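Local structure of 3-dehydroquinate dehydratase (Aquifex aeolicus, 2EGZ) at residues B[56-61]-B[75-80]; B[119-124]-B[145-150]. The protein probably catalyses the cis-dehydration of 3-dehydroquinate to 3-dehydroshikimate, the third step of the chorismate pathway to aromatic amino acids, working as a homodimeric Schiff-base lyase. One frame throughout, in Å; residues are numbered along the deposited sequence.

Contact 1: B[56-61]-B[75-80]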
loop_
_atom_site.group_PDB
_atom_site.type_symbol
_atom_site.label_atom_id
_atom_site.label_comp_id
_atom_site.label_asym_id
_atom_site.label_seq_id
_atom_site.Cartn_x
_atom_site.Cartn_y
_atom_site.Cartn_z
ATOM N N THR B 56 5.969 -3.086 -25.974
ATOM C CA THR B 56 5.249 -2.223 -25.053
ATOM C C THR B 56 5.111 -2.782 -23.651
ATOM O O THR B 56 5.142 -3.993 -23.438
ATOM C CB THR B 56 3.808 -1.968 -25.533
ATOM O OG1 THR B 56 3.106 -3.221 -25.600
ATOM C CG2 THR B 56 3.801 -1.312 -26.899
ATOM N N ILE B 57 4.973 -1.867 -22.697
ATOM C CA ILE B 57 4.716 -2.205 -21.307
ATOM C C ILE B 57 3.444 -1.412 -21.034
ATOM O O ILE B 57 3.415 -0.191 -21.205
ATOM C CB ILE B 57 5.807 -1.709 -20.328
ATOM C CG1 ILE B 57 7.096 -2.516 -20.499
ATOM C CG2 ILE B 57 5.315 -1.879 -18.892
ATOM C CD1 ILE B 57 8.256 -1.982 -19.673
ATOM N N LEU B 58 2.387 -2.113 -20.647
ATOM C CA LEU B 58 1.116 -1.471 -20.340
ATOM C C LEU B 58 1.097 -1.184 -18.844
ATOM O O LEU B 58 1.012 -2.109 -18.035
ATOM C CB LEU B 58 -0.047 -2.398 -20.707
ATOM C CG LEU B 58 -1.457 -1.944 -20.306
ATOM C CD1 LEU B 58 -1.822 -0.665 -21.051
ATOM C CD2 LEU B 58 -2.456 -3.048 -20.624
ATOM N N THR B 59 1.196 0.094 -18.488
ATOM C CA THR B 59 1.188 0.510 -17.092
ATOM C C THR B 59 0.058 1.492 -16.829
ATOM O O THR B 59 -0.157 2.427 -17.595
ATOM C CB THR B 59 2.508 1.200 -16.688
ATOM O OG1 THR B 59 3.590 0.268 -16.792
ATOM C CG2 THR B 59 2.430 1.705 -15.248
ATOM N N ILE B 60 -0.663 1.265 -15.741
ATOM C CA ILE B 60 -1.759 2.142 -15.343
ATOM C C ILE B 60 -1.541 2.280 -13.846
ATOM O O ILE B 60 -2.319 1.775 -13.041
ATOM C CB ILE B 60 -3.123 1.488 -15.609
ATOM C CG1 ILE B 60 -3.156 0.916 -17.029
ATOM C CG2 ILE B 60 -4.230 2.529 -15.450
ATOM C CD1 ILE B 60 -4.402 0.111 -17.340
ATOM N N ARG B 61 -0.457 2.962 -13.490
ATOM C CA ARG B 61 -0.056 3.136 -12.099
ATOM C C ARG B 61 -1.135 3.579 -11.123
ATOM O O ARG B 61 -1.830 4.569 -11.349
ATOM C CB ARG B 61 1.121 4.113 -12.013
ATOM C CG ARG B 61 1.850 4.061 -10.681
ATOM C CD ARG B 61 2.667 2.783 -10.553
ATOM N NE ARG B 61 3.722 2.727 -11.561
ATOM C CZ ARG B 61 4.790 3.524 -11.574
ATOM N NH1 ARG B 61 4.962 4.445 -10.631
ATOM N NH2 ARG B 61 5.684 3.412 -12.546
ATOM N N GLU B 75 -10.696 -2.573 -16.781
ATOM C CA GLU B 75 -11.194 -2.893 -18.112
ATOM C C GLU B 75 -10.058 -2.802 -19.119
ATOM O O GLU B 75 -9.953 -3.625 -20.029
ATOM C CB GLU B 75 -12.324 -1.929 -18.502
ATOM N N LEU B 76 -9.209 -1.794 -18.958
ATOM C CA LEU B 76 -8.078 -1.614 -19.859
ATOM C C LEU B 76 -7.176 -2.843 -19.804
ATOM O O LEU B 76 -6.736 -3.341 -20.841
ATOM C CB LEU B 76 -7.293 -0.361 -19.475
ATOM C CG LEU B 76 -8.002 0.957 -19.803
ATOM C CD1 LEU B 76 -7.331 2.120 -19.089
ATOM C CD2 LEU B 76 -7.986 1.162 -21.306
ATOM N N PHE B 77 -6.912 -3.334 -18.596
ATOM C CA PHE B 77 -6.070 -4.515 -18.423
ATOM C C PHE B 77 -6.695 -5.736 -19.094
ATOM O O PHE B 77 -6.024 -6.472 -19.821
ATOM C CB PHE B 77 -5.855 -4.822 -16.936
ATOM C CG PHE B 77 -4.873 -3.909 -16.257
ATOM C CD1 PHE B 77 -3.631 -3.650 -16.830
ATOM C CD2 PHE B 77 -5.169 -3.345 -15.020
ATOM C CE1 PHE B 77 -2.704 -2.845 -16.186
ATOM C CE2 PHE B 77 -4.243 -2.536 -14.365
ATOM C CZ PHE B 77 -3.005 -2.288 -14.954
ATOM N N GLU B 78 -7.983 -5.948 -18.842
ATOM C CA GLU B 78 -8.701 -7.081 -19.413
ATOM C C GLU B 78 -8.601 -7.100 -20.929
ATOM O O GLU B 78 -8.317 -8.133 -21.530
ATOM C CB GLU B 78 -10.182 -7.029 -19.022
ATOM C CG GLU B 78 -10.441 -6.961 -17.532
ATOM C CD GLU B 78 -11.924 -7.016 -17.201
ATOM O OE1 GLU B 78 -12.695 -6.202 -17.758
ATOM O OE2 GLU B 78 -12.314 -7.875 -16.380
ATOM N N GLU B 79 -8.828 -5.944 -21.539
ATOM C CA GLU B 79 -8.805 -5.819 -22.989
ATOM C C GLU B 79 -7.441 -5.629 -23.646
ATOM O O GLU B 79 -7.209 -6.126 -24.747
ATOM C CB GLU B 79 -9.711 -4.663 -23.415
ATOM C CG GLU B 79 -11.152 -4.810 -22.960
ATOM C CD GLU B 79 -11.765 -6.114 -23.418
ATOM O OE1 GLU B 79 -11.721 -6.398 -24.634
ATOM O OE2 GLU B 79 -12.292 -6.855 -22.561
ATOM N N LEU B 80 -6.536 -4.919 -22.981
ATOM C CA LEU B 80 -5.234 -4.645 -23.573
ATOM C C LEU B 80 -4.045 -5.507 -23.149
ATOM O O LEU B 80 -3.058 -5.589 -23.878
ATOM C CB LEU B 80 -4.893 -3.167 -23.370
ATOM C CG LEU B 80 -5.950 -2.200 -23.918
ATOM C CD1 LEU B 80 -5.540 -0.768 -23.619
ATOM C CD2 LEU B 80 -6.109 -2.404 -25.419
#
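Ile60 and Phe77 reach toward each other tip to tip just past the end of strand 55-59, facing helix 73-80. The ethyl arm of Ile60 starts beside its backbone N (chi1 -48°) and continues extended, so that CD1 arrives over one face of the Phe77 ring, 3.7 Å from the centroid and 15° off the ring normal: a CH-pi contact. The same methyl lies 3.6 Å from Leu76 CB, so it meets two successive helix residues. Isoleucine suits this place because its ethyl arm spans the gap to the helix, while beta-branching limits chi1 and sets CG2 anti to the backbone N, beside the carbonyl carbon. Phe77 leaves the helix with CG anti to its carbonyl carbon, and only the outer part of the side chain swings in toward the strand.

Leu58, two residues back and so on the same side of the strand, holds CG anti to its backbone N. The side chains of Leu58 and Leu80 cross at about a right angle, with Leu58 CD2 3.7 Å from Leu80 CB; CD2 also meets Phe77 CD1 obliquely at 4.0 Å. Thr59, by contrast, points away and hydrogen-bonds Glu28. Val31 and Val70 border Ile60, and helix 39-51 supplies Leu39 and Val42 against Leu76 and Leu80. Strand and helix run nearly antiparallel (153°), their axes 10.0 Å apart, joined by apolar packing alone: the strand-helix half of a right-handed beta-alpha-beta unit of the type I dehydroquinase TIM barrel.

Contact 2: B[119-124]-B[145-150]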
loop_
_atom_site.group_PDB
_atom_site.type_symbol
_atom_site.label_atom_id
_atom_site.label_comp_id
_atom_site.label_asym_id
_atom_site.label_seq_id
_atom_site.Cartn_x
_atom_site.Cartn_y
_atom_site.Cartn_z
ATOM N N GLU B 119 10.436 7.171 -0.997
ATOM C CA GLU B 119 11.091 7.779 0.153
ATOM C C GLU B 119 12.403 7.151 0.605
ATOM O O GLU B 119 13.328 7.862 1.010
ATOM C CB GLU B 119 10.134 7.796 1.348
ATOM C CG GLU B 119 9.042 8.847 1.273
ATOM C CD GLU B 119 8.118 8.803 2.477
ATOM O OE1 GLU B 119 8.621 8.650 3.613
ATOM O OE2 GLU B 119 6.887 8.936 2.290
ATOM N N LEU B 120 12.491 5.827 0.542
ATOM C CA LEU B 120 13.687 5.141 1.019
ATOM C C LEU B 120 13.820 3.726 0.478
ATOM O O LEU B 120 12.926 3.217 -0.189
ATOM C CB LEU B 120 13.639 5.079 2.552
ATOM C CG LEU B 120 12.324 4.512 3.125
ATOM C CD1 LEU B 120 12.335 2.987 3.086
ATOM C CD2 LEU B 120 12.136 4.976 4.566
ATOM N N THR B 121 14.951 3.099 0.781
ATOM C CA THR B 121 15.198 1.721 0.379
ATOM C C THR B 121 14.837 0.912 1.620
ATOM O O THR B 121 15.535 0.964 2.636
ATOM C CB THR B 121 16.676 1.503 0.018
ATOM O OG1 THR B 121 17.016 2.361 -1.080
ATOM C CG2 THR B 121 16.927 0.046 -0.377
ATOM N N PRO B 122 13.735 0.153 1.555
ATOM C CA PRO B 122 13.287 -0.652 2.695
ATOM C C PRO B 122 14.255 -1.730 3.159
ATOM O O PRO B 122 15.185 -2.104 2.435
ATOM C CB PRO B 122 11.954 -1.218 2.209
ATOM C CG PRO B 122 12.174 -1.368 0.731
ATOM C CD PRO B 122 12.892 -0.088 0.369
ATOM N N PRO B 123 14.061 -2.226 4.394
ATOM C CA PRO B 123 14.899 -3.270 4.992
ATOM C C PRO B 123 15.002 -4.480 4.075
ATOM O O PRO B 123 14.133 -4.712 3.239
ATOM C CB PRO B 123 14.165 -3.589 6.291
ATOM C CG PRO B 123 13.621 -2.256 6.678
ATOM C CD PRO B 123 13.064 -1.745 5.368
ATOM N N ASN B 124 16.062 -5.261 4.247
ATOM C CA ASN B 124 16.277 -6.424 3.402
ATOM C C ASN B 124 15.121 -7.403 3.313
ATOM O O ASN B 124 14.823 -7.884 2.225
ATOM C CB ASN B 124 17.542 -7.167 3.833
ATOM C CG ASN B 124 18.776 -6.292 3.755
ATOM O OD1 ASN B 124 18.792 -5.287 3.041
ATOM N ND2 ASN B 124 19.821 -6.675 4.477
ATOM N N VAL B 145 13.128 1.827 -5.730
ATOM C CA VAL B 145 13.184 2.508 -4.437
ATOM C C VAL B 145 14.254 3.597 -4.366
ATOM O O VAL B 145 15.344 3.453 -4.925
ATOM C CB VAL B 145 13.441 1.492 -3.301
ATOM C CG1 VAL B 145 12.308 0.477 -3.244
ATOM C CG2 VAL B 145 14.777 0.773 -3.530
ATOM N N LYS B 146 13.941 4.683 -3.666
ATOM C CA LYS B 146 14.878 5.789 -3.540
ATOM C C LYS B 146 16.052 5.453 -2.637
ATOM O O LYS B 146 15.875 4.992 -1.505
ATOM C CB LYS B 146 14.182 7.042 -2.997
ATOM C CG LYS B 146 15.134 8.227 -2.838
ATOM C CD LYS B 146 14.441 9.464 -2.285
ATOM C CE LYS B 146 15.431 10.616 -2.113
ATOM N NZ LYS B 146 14.799 11.814 -1.493
ATOM N N ALA B 147 17.253 5.686 -3.148
ATOM C CA ALA B 147 18.459 5.444 -2.378
ATOM C C ALA B 147 18.807 6.763 -1.696
ATOM O O ALA B 147 18.796 7.824 -2.328
ATOM C CB ALA B 147 19.601 4.998 -3.296
ATOM N N ASN B 148 19.098 6.698 -0.403
ATOM C CA ASN B 148 19.450 7.893 0.350
ATOM C C ASN B 148 20.941 7.889 0.687
ATOM O O ASN B 148 21.422 8.703 1.487
ATOM C CB ASN B 148 18.597 7.976 1.618
ATOM C CG ASN B 148 17.136 8.257 1.312
ATOM O OD1 ASN B 148 16.268 7.406 1.512
ATOM N ND2 ASN B 148 16.861 9.454 0.806
ATOM N N SER B 149 21.663 6.974 0.045
ATOM C CA SER B 149 23.104 6.814 0.230
ATOM C C SER B 149 23.602 5.806 -0.796
ATOM O O SER B 149 22.806 5.107 -1.421
ATOM C CB SER B 149 23.406 6.264 1.621
ATOM O OG SER B 149 22.979 4.913 1.709
ATOM N N TYR B 150 24.916 5.724 -0.972
ATOM C CA TYR B 150 25.460 4.757 -1.917
ATOM C C TYR B 150 25.257 3.361 -1.334
ATOM O O TYR B 150 25.049 2.395 -2.068
ATOM C CB TYR B 150 26.946 5.022 -2.169
ATOM C CG TYR B 150 27.205 6.227 -3.044
ATOM C CD1 TYR B 150 26.608 6.339 -4.299
ATOM C CD2 TYR B 150 28.066 7.242 -2.631
ATOM C CE1 TYR B 150 26.862 7.433 -5.124
ATOM C CE2 TYR B 150 28.326 8.341 -3.445
ATOM C CZ TYR B 150 27.723 8.427 -4.691
ATOM O OH TYR B 150 27.997 9.497 -5.513
#
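The hydroxyl of Thr121 donates to the carbonyl of Lys146, with OG1 2.9 Å from Lys146 O. It approaches from above the carbonyl plane, 53° out of it. OG1 gets there by standing beside its own backbone N (chi1 -61°), which leaves Thr121 CG2 3.9 Å from Val145 CG2, the two side chains crossing at about a right angle. Leu120 CA adds a CA-H...O contact to Lys146 O at 3.3 Å, so this oxygen is approached by two neighbouring residues of the loop. A threonine fits because one branch is polar and the other apolar; an alanine here would lose both OG1 and CG2, and would probably loosen the loop's hold on the strand end.

Next to it, Val145 points into the loop and meets Pro122 tip to tip, Val145 CG1 to Pro122 CD 3.7 Å, while Val145 CB sits 3.6 Å from Leu120 O. The rigid proline ring offers an apolar rim where a backbone N-H would otherwise be. Lys146 lays its extended chain past Glu119, Lys146 CD 3.8 Å from Glu119 O.

Further out, Asn117 OD1 accepts from the backbone N atoms of Glu119 and Leu120, and Arg155 from helix 150-160 binds Thr121 O and Pro122 O. Glu119 OE1 bonds Tyr41 of the second subunit. Ser149 N-caps helix 150-160. This is packing between successive beta-alpha loops at the C-terminal, catalytic end of a TIM barrel.

Contacts 1 and 2 follow one another along the chain and lie on opposite sides of its centre, with their own centres 28 Å apart and nearest atoms about 10 Å apart. Both reach the same parallel sheet: contact 1 through strand 55-59, contact 2 through strand 140-146 and the loop after strand 110-117. Both probably border the active-site end of the barrel. Arg61, which binds 3-dehydroquinate and here hydrogen-bonds through NH2 to a tartrate, probably from the crystallisation liquor, ends the first segment of contact 1. The side chain of the proton donor/acceptor His116 is about 6 Å from that of Val145 but about 11 Å from that of Phe77; the side chain of Lys142, which forms the Schiff base, is about 9 Å from that of Val145.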